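6-phosphogluconate dehydrogenase, NAD-binding (PDB 3PEF) binds NADP+ and probably reduces succinic semialdehyde to gamma-hydroxybutyrate, as a member of the beta-hydroxyacid dehydrogenase family. Local coordinates at residues A[91-96]-A[103-108]; A[150-153]-A[157-160]; A[4-9]-A[18-23]; A[83-88]-A[107-112]. The protein carries 2 engineered substitutions. All coordinates share one frame; numbering follows the deposited sequence.

Contact 1. Residues A[91-96]-A[103-108]; sequences YVDMST and QRIGVA. With NAP (NADP nicotinamide-adenine-dinucleotide phosphate), chain I.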
# COMPACT_ATOMS: atom_id res chain seq x y z
N TYR A 91 -32.40 -23.77 -6.52
CA TYR A 91 -31.41 -23.50 -5.49
C TYR A 91 -30.97 -22.05 -5.63
O TYR A 91 -30.50 -21.64 -6.69
CB TYR A 91 -30.20 -24.43 -5.64
CG TYR A 91 -29.18 -24.36 -4.52
CD1 TYR A 91 -27.84 -24.07 -4.78
CD2 TYR A 91 -29.56 -24.57 -3.19
CE1 TYR A 91 -26.89 -24.02 -3.74
CE2 TYR A 91 -28.63 -24.53 -2.16
CZ TYR A 91 -27.30 -24.26 -2.43
OH TYR A 91 -26.40 -24.22 -1.39
N VAL A 92 -31.14 -21.28 -4.57
CA VAL A 92 -30.79 -19.86 -4.60
C VAL A 92 -29.65 -19.60 -3.61
O VAL A 92 -29.88 -19.50 -2.40
CB VAL A 92 -31.99 -18.97 -4.21
CG1 VAL A 92 -31.60 -17.50 -4.25
CG2 VAL A 92 -33.20 -19.24 -5.14
N ASP A 93 -28.42 -19.54 -4.10
CA ASP A 93 -27.29 -19.32 -3.20
C ASP A 93 -27.07 -17.84 -2.95
O ASP A 93 -26.76 -17.07 -3.88
CB ASP A 93 -26.00 -19.98 -3.73
CG ASP A 93 -24.94 -20.17 -2.62
OD1 ASP A 93 -25.08 -19.58 -1.53
OD2 ASP A 93 -23.98 -20.94 -2.84
N MET A 94 -27.23 -17.44 -1.69
CA MET A 94 -27.12 -16.03 -1.30
C MET A 94 -25.80 -15.72 -0.59
O MET A 94 -25.56 -14.59 -0.12
CB MET A 94 -28.33 -15.62 -0.46
CG MET A 94 -29.65 -16.01 -1.12
SD MET A 94 -31.13 -15.53 -0.20
CE MET A 94 -31.13 -13.73 -0.36
N SER A 95 -24.92 -16.72 -0.56
CA SER A 95 -23.58 -16.55 0.00
C SER A 95 -22.75 -15.54 -0.79
O SER A 95 -22.86 -15.46 -2.01
CB SER A 95 -22.84 -17.89 0.00
OG SER A 95 -23.66 -18.92 0.52
N THR A 96 -21.87 -14.81 -0.11
CA THR A 96 -20.89 -13.98 -0.81
C THR A 96 -19.72 -14.83 -1.25
O THR A 96 -18.96 -15.38 -0.43
CB THR A 96 -20.38 -12.84 0.04
OG1 THR A 96 -21.51 -12.08 0.50
CG2 THR A 96 -19.45 -11.93 -0.80
N GLN A 103 -20.94 -19.65 -10.62
CA GLN A 103 -21.19 -20.20 -11.95
C GLN A 103 -21.01 -21.73 -11.98
O GLN A 103 -21.80 -22.45 -12.58
CB GLN A 103 -20.30 -19.52 -13.00
CG GLN A 103 -20.63 -18.05 -13.23
CD GLN A 103 -19.57 -17.33 -14.05
OE1 GLN A 103 -18.41 -17.74 -14.09
NE2 GLN A 103 -19.97 -16.26 -14.71
N ARG A 104 -19.95 -22.18 -11.32
CA ARG A 104 -19.62 -23.59 -11.16
C ARG A 104 -20.80 -24.35 -10.54
O ARG A 104 -21.25 -25.39 -11.03
CB ARG A 104 -18.41 -23.67 -10.22
CG ARG A 104 -17.65 -24.98 -10.13
CD ARG A 104 -16.38 -24.79 -9.28
NE ARG A 104 -15.43 -23.89 -9.95
CZ ARG A 104 -14.80 -22.86 -9.38
NH1 ARG A 104 -15.01 -22.56 -8.10
NH2 ARG A 104 -13.97 -22.13 -10.10
N ILE A 105 -21.29 -23.81 -9.43
CA ILE A 105 -22.41 -24.40 -8.74
C ILE A 105 -23.65 -24.44 -9.64
O ILE A 105 -24.31 -25.48 -9.78
CB ILE A 105 -22.73 -23.63 -7.45
CG1 ILE A 105 -21.65 -23.93 -6.39
CG2 ILE A 105 -24.09 -24.02 -6.94
CD1 ILE A 105 -21.61 -22.90 -5.26
N GLY A 106 -23.97 -23.30 -10.24
CA GLY A 106 -25.14 -23.21 -11.10
C GLY A 106 -25.11 -24.20 -12.25
O GLY A 106 -26.13 -24.80 -12.58
N VAL A 107 -23.94 -24.39 -12.86
CA VAL A 107 -23.80 -25.35 -13.95
C VAL A 107 -24.02 -26.78 -13.48
O VAL A 107 -24.69 -27.56 -14.16
CB VAL A 107 -22.43 -25.24 -14.64
CG1 VAL A 107 -22.22 -26.43 -15.59
CG2 VAL A 107 -22.31 -23.90 -15.40
N ALA A 108 -23.46 -27.12 -12.31
CA ALA A 108 -23.64 -28.46 -11.79
C ALA A 108 -25.11 -28.68 -11.42
O ALA A 108 -25.68 -29.73 -11.70
CB ALA A 108 -22.70 -28.74 -10.60
PA NAP I . -21.70 -16.62 9.99
O1A NAP I . -20.30 -16.89 10.37
O2A NAP I . -22.59 -16.22 11.10
O5B NAP I . -22.33 -17.89 9.24
C5B NAP I . -21.55 -18.67 8.38
C4B NAP I . -22.40 -19.87 7.99
O4B NAP I . -21.66 -20.66 7.09
C3B NAP I . -22.71 -20.75 9.19
O3B NAP I . -24.01 -21.25 8.97
C2B NAP I . -21.70 -21.87 9.05
O2B NAP I . -22.08 -23.09 9.63
C1B NAP I . -21.67 -21.99 7.54
N9A NAP I . -20.49 -22.74 7.09
C8A NAP I . -19.18 -22.32 7.14
N7A NAP I . -18.40 -23.31 6.65
C5A NAP I . -19.18 -24.35 6.31
C6A NAP I . -18.89 -25.58 5.75
N6A NAP I . -17.63 -25.90 5.48
N1A NAP I . -19.90 -26.46 5.50
C2A NAP I . -21.21 -26.12 5.79
N3A NAP I . -21.50 -24.88 6.33
C4A NAP I . -20.50 -24.01 6.58
O3 NAP I . -21.65 -15.45 8.91
PN NAP I . -22.81 -14.67 8.18
O1N NAP I . -22.61 -13.22 8.37
O2N NAP I . -24.13 -15.25 8.49
O5D NAP I . -22.32 -15.08 6.70
C5D NAP I . -23.12 -15.72 5.75
C4D NAP I . -22.79 -15.08 4.40
O4D NAP I . -23.37 -13.80 4.27
C3D NAP I . -21.31 -14.82 4.24
O3D NAP I . -21.03 -15.10 2.88
C2D NAP I . -21.14 -13.34 4.55
O2D NAP I . -20.03 -12.82 3.88
C1D NAP I . -22.42 -12.81 3.96
N1N NAP I . -22.93 -11.51 4.46
C2N NAP I . -22.81 -11.17 5.78
C3N NAP I . -23.34 -9.98 6.25
C7N NAP I . -23.25 -9.63 7.71
O7N NAP I . -23.37 -8.29 8.04
N7N NAP I . -23.04 -10.55 8.66
C4N NAP I . -24.02 -9.11 5.38
C5N NAP I . -24.16 -9.49 4.04
C6N NAP I . -23.63 -10.70 3.60
P2B NAP I . -21.86 -23.38 11.22
O1X NAP I . -21.87 -24.89 11.36
O2X NAP I . -20.54 -22.80 11.63
O3X NAP I . -22.96 -22.73 12.01

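Contact 2. Residues A[150-153]-A[157-160]; sequences GFEK and KIIH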
# COMPACT_ATOMS: atom_id res chain seq x y z
N GLY A 150 -40.51 -15.01 -1.34
CA GLY A 150 -39.55 -15.17 -0.26
C GLY A 150 -38.62 -13.98 -0.16
O GLY A 150 -38.42 -13.42 0.92
N PHE A 151 -38.04 -13.57 -1.30
CA PHE A 151 -37.17 -12.41 -1.32
C PHE A 151 -37.88 -11.22 -0.67
O PHE A 151 -37.25 -10.40 -0.01
CB PHE A 151 -36.78 -12.00 -2.75
CG PHE A 151 -35.75 -12.90 -3.40
CD1 PHE A 151 -35.78 -13.10 -4.78
CD2 PHE A 151 -34.75 -13.52 -2.66
CE1 PHE A 151 -34.85 -13.91 -5.41
CE2 PHE A 151 -33.81 -14.35 -3.29
CZ PHE A 151 -33.86 -14.53 -4.67
N GLU A 152 -39.19 -11.13 -0.87
CA GLU A 152 -39.93 -9.97 -0.39
C GLU A 152 -40.11 -9.94 1.12
O GLU A 152 -40.37 -8.89 1.71
CB GLU A 152 -41.28 -9.86 -1.10
CG GLU A 152 -41.14 -9.25 -2.49
CD GLU A 152 -42.47 -9.08 -3.18
OE1 GLU A 152 -43.45 -9.74 -2.77
OE2 GLU A 152 -42.53 -8.27 -4.14
N LYS A 153 -39.97 -11.10 1.76
CA LYS A 153 -40.03 -11.13 3.20
C LYS A 153 -38.64 -10.93 3.79
O LYS A 153 -38.50 -10.69 4.99
CB LYS A 153 -40.64 -12.45 3.69
CG LYS A 153 -42.10 -12.64 3.26
CD LYS A 153 -42.96 -11.50 3.79
CE LYS A 153 -43.76 -10.80 2.68
NZ LYS A 153 -43.79 -9.31 2.87
N LYS A 157 -35.33 -4.02 -1.32
CA LYS A 157 -35.01 -3.75 -2.71
C LYS A 157 -34.49 -5.05 -3.30
O LYS A 157 -33.57 -5.68 -2.74
CB LYS A 157 -33.93 -2.67 -2.81
CG LYS A 157 -33.66 -2.15 -4.24
CD LYS A 157 -32.29 -1.47 -4.35
CE LYS A 157 -32.30 -0.23 -5.25
NZ LYS A 157 -32.76 -0.50 -6.63
N ILE A 158 -35.08 -5.45 -4.42
CA ILE A 158 -34.72 -6.71 -5.04
C ILE A 158 -34.50 -6.48 -6.53
O ILE A 158 -35.39 -5.99 -7.22
CB ILE A 158 -35.83 -7.76 -4.83
CG1 ILE A 158 -36.09 -7.96 -3.33
CG2 ILE A 158 -35.45 -9.08 -5.47
CD1 ILE A 158 -37.55 -8.19 -2.97
N ILE A 159 -33.31 -6.81 -7.03
CA ILE A 159 -33.00 -6.54 -8.44
C ILE A 159 -32.40 -7.75 -9.12
O ILE A 159 -31.92 -8.67 -8.46
CB ILE A 159 -32.02 -5.36 -8.59
CG1 ILE A 159 -30.67 -5.71 -7.97
CG2 ILE A 159 -32.58 -4.10 -7.94
CD1 ILE A 159 -29.56 -4.76 -8.38
N HIS A 160 -32.43 -7.74 -10.44
CA HIS A 160 -31.88 -8.84 -11.22
C HIS A 160 -30.82 -8.28 -12.17
O HIS A 160 -31.10 -7.36 -12.92
CB HIS A 160 -33.00 -9.56 -11.99
CG HIS A 160 -32.56 -10.80 -12.69
ND1 HIS A 160 -31.94 -10.78 -13.92
CD2 HIS A 160 -32.65 -12.11 -12.33
CE1 HIS A 160 -31.68 -12.02 -14.30
NE2 HIS A 160 -32.09 -12.84 -13.35

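Contact 3. Residues A[4-9]-A[18-23]; sequences FGFIGL and KNLVKA. With NAP (NADP nicotinamide-adenine-dinucleotide phosphate), chain I.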
# COMPACT_ATOMS: atom_id res chain seq x y z
N PHE A 4 -40.44 -23.26 1.63
CA PHE A 4 -39.05 -22.93 1.31
C PHE A 4 -38.04 -23.78 2.09
O PHE A 4 -38.27 -24.11 3.25
CB PHE A 4 -38.73 -21.46 1.64
CG PHE A 4 -39.48 -20.46 0.81
CD1 PHE A 4 -39.27 -20.37 -0.56
CD2 PHE A 4 -40.37 -19.58 1.40
CE1 PHE A 4 -39.94 -19.43 -1.33
CE2 PHE A 4 -41.06 -18.62 0.63
CZ PHE A 4 -40.85 -18.56 -0.73
N GLY A 5 -36.92 -24.10 1.44
CA GLY A 5 -35.78 -24.68 2.13
C GLY A 5 -34.81 -23.59 2.58
O GLY A 5 -34.72 -22.54 1.93
N PHE A 6 -34.09 -23.80 3.67
CA PHE A 6 -33.05 -22.86 4.05
C PHE A 6 -31.82 -23.56 4.62
O PHE A 6 -31.91 -24.36 5.56
CB PHE A 6 -33.56 -21.75 4.99
CG PHE A 6 -32.79 -20.44 4.87
CD1 PHE A 6 -33.41 -19.30 4.37
CD2 PHE A 6 -31.46 -20.36 5.26
CE1 PHE A 6 -32.73 -18.10 4.25
CE2 PHE A 6 -30.75 -19.16 5.13
CZ PHE A 6 -31.38 -18.02 4.63
N ILE A 7 -30.68 -23.23 4.05
CA ILE A 7 -29.41 -23.86 4.36
C ILE A 7 -28.43 -22.81 4.83
O ILE A 7 -28.14 -21.86 4.11
CB ILE A 7 -28.85 -24.55 3.09
CG1 ILE A 7 -29.62 -25.85 2.84
CG2 ILE A 7 -27.36 -24.77 3.22
CD1 ILE A 7 -29.31 -26.52 1.53
N GLY A 8 -27.91 -22.98 6.03
CA GLY A 8 -26.95 -22.03 6.56
C GLY A 8 -27.64 -21.10 7.54
O GLY A 8 -28.35 -20.18 7.14
N LEU A 9 -27.45 -21.35 8.82
CA LEU A 9 -28.18 -20.59 9.82
C LEU A 9 -27.24 -19.77 10.68
O LEU A 9 -27.33 -19.77 11.92
CB LEU A 9 -29.04 -21.53 10.67
CG LEU A 9 -30.01 -22.43 9.88
CD1 LEU A 9 -30.74 -23.41 10.81
CD2 LEU A 9 -31.00 -21.58 9.09
N LYS A 18 -35.99 -16.87 9.84
CA LYS A 18 -37.00 -16.49 10.83
C LYS A 18 -38.06 -15.63 10.20
O LYS A 18 -39.24 -15.74 10.54
CB LYS A 18 -36.35 -15.68 11.96
CG LYS A 18 -36.70 -16.14 13.36
CD LYS A 18 -35.45 -16.64 14.07
CE LYS A 18 -34.88 -15.58 15.01
NZ LYS A 18 -33.55 -15.97 15.57
N ASN A 19 -37.62 -14.73 9.32
CA ASN A 19 -38.55 -13.87 8.57
C ASN A 19 -39.48 -14.69 7.67
O ASN A 19 -40.67 -14.41 7.58
CB ASN A 19 -37.78 -12.77 7.81
CG ASN A 19 -37.35 -11.63 8.72
OD1 ASN A 19 -37.93 -11.45 9.79
ND2 ASN A 19 -36.35 -10.85 8.30
N LEU A 20 -38.95 -15.73 7.02
CA LEU A 20 -39.80 -16.61 6.25
C LEU A 20 -40.77 -17.34 7.18
O LEU A 20 -41.96 -17.43 6.90
CB LEU A 20 -38.97 -17.62 5.44
CG LEU A 20 -38.03 -17.07 4.36
CD1 LEU A 20 -37.22 -18.19 3.69
CD2 LEU A 20 -38.79 -16.28 3.31
N VAL A 21 -40.27 -17.84 8.30
CA VAL A 21 -41.15 -18.49 9.27
C VAL A 21 -42.19 -17.51 9.86
O VAL A 21 -43.38 -17.84 9.96
CB VAL A 21 -40.36 -19.20 10.39
CG1 VAL A 21 -41.33 -19.77 11.44
CG2 VAL A 21 -39.49 -20.31 9.80
N LYS A 22 -41.77 -16.31 10.24
CA LYS A 22 -42.72 -15.32 10.75
C LYS A 22 -43.79 -14.97 9.72
O LYS A 22 -44.91 -14.61 10.08
CB LYS A 22 -42.01 -14.04 11.21
CG LYS A 22 -41.99 -13.83 12.73
CD LYS A 22 -41.23 -14.94 13.46
CE LYS A 22 -39.88 -14.44 13.99
NZ LYS A 22 -40.03 -13.47 15.12
N ALA A 23 -43.44 -15.06 8.44
CA ALA A 23 -44.35 -14.70 7.35
C ALA A 23 -45.33 -15.81 7.04
O ALA A 23 -46.14 -15.69 6.12
CB ALA A 23 -43.56 -14.35 6.10
PA NAP I . -21.70 -16.62 9.99
O1A NAP I . -20.30 -16.89 10.37
O2A NAP I . -22.59 -16.22 11.10
O5B NAP I . -22.33 -17.89 9.24
C5B NAP I . -21.55 -18.67 8.38
C4B NAP I . -22.40 -19.87 7.99
O4B NAP I . -21.66 -20.66 7.09
C3B NAP I . -22.71 -20.75 9.19
O3B NAP I . -24.01 -21.25 8.97
C2B NAP I . -21.70 -21.87 9.05
O2B NAP I . -22.08 -23.09 9.63
C1B NAP I . -21.67 -21.99 7.54
N9A NAP I . -20.49 -22.74 7.09
C8A NAP I . -19.18 -22.32 7.14
N7A NAP I . -18.40 -23.31 6.65
C5A NAP I . -19.18 -24.35 6.31
C6A NAP I . -18.89 -25.58 5.75
N6A NAP I . -17.63 -25.90 5.48
N1A NAP I . -19.90 -26.46 5.50
C2A NAP I . -21.21 -26.12 5.79
N3A NAP I . -21.50 -24.88 6.33
C4A NAP I . -20.50 -24.01 6.58
O3 NAP I . -21.65 -15.45 8.91
PN NAP I . -22.81 -14.67 8.18
O1N NAP I . -22.61 -13.22 8.37
O2N NAP I . -24.13 -15.25 8.49
O5D NAP I . -22.32 -15.08 6.70
C5D NAP I . -23.12 -15.72 5.75
C4D NAP I . -22.79 -15.08 4.40
O4D NAP I . -23.37 -13.80 4.27
C3D NAP I . -21.31 -14.82 4.24
O3D NAP I . -21.03 -15.10 2.88
C2D NAP I . -21.14 -13.34 4.55
O2D NAP I . -20.03 -12.82 3.88
C1D NAP I . -22.42 -12.81 3.96
N1N NAP I . -22.93 -11.51 4.46
C2N NAP I . -22.81 -11.17 5.78
C3N NAP I . -23.34 -9.98 6.25
C7N NAP I . -23.25 -9.63 7.71
O7N NAP I . -23.37 -8.29 8.04
N7N NAP I . -23.04 -10.55 8.66
C4N NAP I . -24.02 -9.11 5.38
C5N NAP I . -24.16 -9.49 4.04
C6N NAP I . -23.63 -10.70 3.60
P2B NAP I . -21.86 -23.38 11.22
O1X NAP I . -21.87 -24.89 11.36
O2X NAP I . -20.54 -22.80 11.63
O3X NAP I . -22.96 -22.73 12.01

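Contact 4. Residues A[83-88]-A[107-112]; sequences EGIGEG and VAVVAK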
# COMPACT_ATOMS: atom_id res chain seq x y z
N GLU A 83 -26.75 -34.06 -4.72
CA GLU A 83 -27.34 -35.38 -4.50
C GLU A 83 -28.87 -35.34 -4.45
O GLU A 83 -29.54 -36.36 -4.64
CB GLU A 83 -26.80 -36.00 -3.22
CG GLU A 83 -25.34 -36.45 -3.28
CD GLU A 83 -24.93 -37.32 -2.09
OE1 GLU A 83 -25.82 -37.75 -1.32
OE2 GLU A 83 -23.72 -37.59 -1.93
N GLY A 84 -29.44 -34.16 -4.20
CA GLY A 84 -30.86 -34.06 -3.92
C GLY A 84 -31.69 -33.23 -4.89
O GLY A 84 -32.91 -33.39 -4.94
N ILE A 85 -31.05 -32.34 -5.63
CA ILE A 85 -31.80 -31.45 -6.51
C ILE A 85 -32.20 -32.15 -7.82
O ILE A 85 -31.56 -33.12 -8.24
CB ILE A 85 -31.02 -30.14 -6.81
CG1 ILE A 85 -31.97 -29.04 -7.32
CG2 ILE A 85 -29.87 -30.40 -7.79
CD1 ILE A 85 -31.88 -27.72 -6.56
N GLY A 86 -33.25 -31.64 -8.46
CA GLY A 86 -33.72 -32.20 -9.72
C GLY A 86 -35.16 -31.81 -10.02
O GLY A 86 -35.82 -31.12 -9.23
N GLU A 87 -35.65 -32.25 -11.18
CA GLU A 87 -37.03 -32.02 -11.57
C GLU A 87 -37.44 -30.55 -11.44
O GLU A 87 -38.58 -30.23 -11.09
CB GLU A 87 -37.96 -32.88 -10.71
CG GLU A 87 -37.53 -34.34 -10.61
CD GLU A 87 -38.41 -35.12 -9.65
OE1 GLU A 87 -37.93 -35.45 -8.54
OE2 GLU A 87 -39.58 -35.39 -9.99
N GLY A 88 -36.50 -29.65 -11.71
CA GLY A 88 -36.77 -28.23 -11.74
C GLY A 88 -36.80 -27.51 -10.41
O GLY A 88 -37.01 -26.29 -10.37
N VAL A 107 -23.94 -24.39 -12.86
CA VAL A 107 -23.80 -25.35 -13.95
C VAL A 107 -24.02 -26.78 -13.48
O VAL A 107 -24.69 -27.56 -14.16
CB VAL A 107 -22.43 -25.24 -14.64
CG1 VAL A 107 -22.22 -26.43 -15.59
CG2 VAL A 107 -22.31 -23.90 -15.40
N ALA A 108 -23.46 -27.12 -12.31
CA ALA A 108 -23.64 -28.46 -11.79
C ALA A 108 -25.11 -28.68 -11.42
O ALA A 108 -25.68 -29.73 -11.70
CB ALA A 108 -22.70 -28.74 -10.60
N VAL A 109 -25.73 -27.66 -10.83
CA VAL A 109 -27.15 -27.75 -10.48
C VAL A 109 -28.02 -27.96 -11.73
O VAL A 109 -28.93 -28.79 -11.75
CB VAL A 109 -27.64 -26.50 -9.73
CG1 VAL A 109 -29.15 -26.51 -9.65
CG2 VAL A 109 -27.03 -26.44 -8.34
N VAL A 110 -27.74 -27.21 -12.79
CA VAL A 110 -28.52 -27.35 -14.01
C VAL A 110 -28.33 -28.72 -14.65
O VAL A 110 -29.25 -29.26 -15.27
CB VAL A 110 -28.18 -26.25 -15.01
CG1 VAL A 110 -28.74 -26.59 -16.39
CG2 VAL A 110 -28.71 -24.90 -14.51
N ALA A 111 -27.15 -29.29 -14.47
CA ALA A 111 -26.87 -30.61 -15.04
C ALA A 111 -27.69 -31.68 -14.34
O ALA A 111 -28.05 -32.69 -14.96
CB ALA A 111 -25.37 -30.93 -14.96
N LYS A 112 -28.01 -31.46 -13.06
CA LYS A 112 -28.85 -32.40 -12.31
C LYS A 112 -30.33 -32.18 -12.58
O LYS A 112 -31.17 -32.86 -12.00
CB LYS A 112 -28.61 -32.30 -10.81
CG LYS A 112 -27.26 -32.81 -10.35
CD LYS A 112 -27.10 -34.31 -10.61
CE LYS A 112 -25.70 -34.77 -10.23
NZ LYS A 112 -25.50 -36.22 -10.49
O HOH W 1 -33.75 -34.10 -12.96

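Contact 1. Residues A[91-96]-A[103-108]
Ile105 spreads its two branches over two residues of the strand it covers. Its CD1 methyl lies 3.9 Å from OD2 of Asp93, the two side chains crossing at about a right angle, while its CG2 methyl comes 4.3 Å from CE1 of Tyr91, at the ring's edge and near its plane. With CG1 beside the backbone N and CG2 anti to it (chi1 -73°), the two branches diverge, one for each partner. No hydrogen bond crosses between the segments, and the mutual burial is small, 90 Å².

The carboxylate of Asp93 is held from its own strand end. OD1 takes two bonds from Ser95: OG at 2.6 Å, on the syn lone pair of OD1, and the backbone N of Ser95 at 3.0 Å, from above the carboxylate plane. The second bond makes an Asx turn. With alanine in place of Asp93, the amide and hydroxyl of Ser95 would probably lose this acceptor and the turn be less firmly fixed. One residue on, Thr96 N donates to O3D of NADP at 3.1 Å, so the turn leads directly to the cofactor.

Ser95 OG also bonds Leu65 N, tying this loop to the one just after strand 60-63. Strand 90-93 runs between strands 60-63 and 115-122, and Ile105 of helix 99-111 also meets Phe116 of strand 115-122 and Cys75 of helix 68-76, within a beta-alpha-beta unit of the Rossmann domain.

Contact 2. Residues A[150-153]-A[157-160]
Ile158 reaches from strand 157-160 to the C-terminal part of helix 141-154, and it meets the segment 150-153 through both its branches. Ile158 starts toward the helix, and at CB the chain divides. The CG2 methyl, anti to the backbone N, comes to 4.1 Å from CD1 of the Phe151 ring, at an oblique approach. The other branch lies beside the backbone N (chi1 -57°), and its CG1 is 4.1 Å from CB of Phe151. At the tip, CD1 touches three groups: Phe151 CB at 3.9 Å, the carbonyl O of Phe151 at 3.7 Å, and CG of Glu152 at 3.8 Å. The last approach is a crossing at about a right angle, made by the aliphatic part of an exposed glutamate.

No polar bond crosses between the segments; the closest contacts, within the 134 Å² buried, are made by carbon atoms and the carbonyl O of Phe151. Phe151 starts toward the strand at CB, but the far end of its ring leads away from it. Were Ile158 replaced by alanine, CD1 and CG2 would be gone, and a gap would probably open between the strand and Phe151 CB and Glu152 CG.

The helix packs on the sheet within the unit formed by strand 133-139, helix 141-154 and strand 157-160. Ile158 also meets Tyr144 and Met148 earlier on the helix, while the Phe151 ring reaches further into the sheet, to Leu117, Ala119 and Ile135. Strand 157-160 is the outermost strand on this side within the chain, and its Lys157 and Ile159 pack on Ala208 and Val205 of the second subunit.

Contact 3. Residues A[4-9]-A[18-23]
Leu20 is the residue by which helix 11-22 meets the strand here, set between Phe4 and Phe6, and the interactions across the segments are apolar. The largest share of the 133 Å² buried belongs to this leucine. Its CD2 methyl lies 4.1 Å from CD2 of the Phe4 ring, in an oblique approach, and its CD1 methyl sits 4.0 Å from CD1 of Phe6, at that ring's edge and near its plane. CD1 is also 4.1 Å from CB of Phe4. Leu20 crosses both phenylalanines at about a right angle, and its methyls make the closest approaches.

The torsions differ between the two aromatic residues. Phe6 has CG anti to its backbone N (chi1 -152°), whereas Phe4 has CG beside the backbone N (chi1 -65°), and both rings thereby flank the leucine. Two residues apart on one strand, they project from the same side, as alternate strand residues do.

Polar contacts on the cofactor side lie just past the strand, where Leu9 N bonds Asn31 OD1 and comes within 3.4 Å of NADP O3B. Gly8 is probably the first glycine of a GxGxxG motif of Rossmann type, before helix 11-22, and its backbone angles (phi 101°) would jam a side chain against the carbonyl O of Ile7.

Around this core, Phe62 of strand 60-63 touches Phe4, Phe6 and Leu20, and Leu20 also packs on Val27 of strand 26-30. Met154 of helix 141-154 meets Phe6 and Leu20, so helix 11-22 is seated against its own sheet and a neighbouring helix.

Contact 4. Residues A[83-88]-A[107-112]
The backbones come closest where Gly86 CA passes 5.5 Å from Lys112 CA, and the Gly86 CA makes a CA-H...O contact with Lys112 O at 3.5 Å (angle at H 131°). A CB at Gly86 would come within 3.5 Å of Lys112 O and, at these backbone angles, also be jammed against the carbonyl O of Ile85, so glycine suits the place.

Ile85 supplies the side-chain contact, with one branch on Val109 in the helix and the other on Lys112 just after it. CG1 is anti to the backbone N (chi1 -161°), and beyond it CD1 reaches 4.3 Å from CG1 of Val109. The CG2 methyl, between the backbone N and the carbonyl carbon, lies 3.8 Å from CB of Lys112, where the two side chains cross obliquely. Lys112 points toward Ile85 at CB, then bends at chi2 and carries its amine away.

A water joins the backbones, accepting from Glu87 N at 3.2 Å and donating to Lys112 O at 3.0 Å. Leu82 of helix 81-84 also touches Val109 and Lys112. The contact thus seals the C-terminal end of helix 99-111 against the loop before strand 90-93, at the edge of the Rossmann-type domain, remote from the cofactor.

Contacts 1, 2 and 3 each set a helix on the same mixed sheet, and each joins elements of a beta-alpha-beta unit; contact 4 instead pairs a helix end with a loop, and its centre lies farthest from that of the chain. The touching residues of contacts 1 and 3 are all buried, and both include cofactor-side residues, whereas contacts 2 and 4 each bring in an exposed residue. Their chemistry differs: contacts 2 and 3 have no polar bond across them, contact 1 brings a carboxylate against a methyl, and contact 4 has a bridging water. Contacts 1 and 4 share helix 99-111, with Tyr91 touching Ile85. Contact 2 meets contact 1 through Phe151 on Val92, and contact 3 through Gly150 on Phe4.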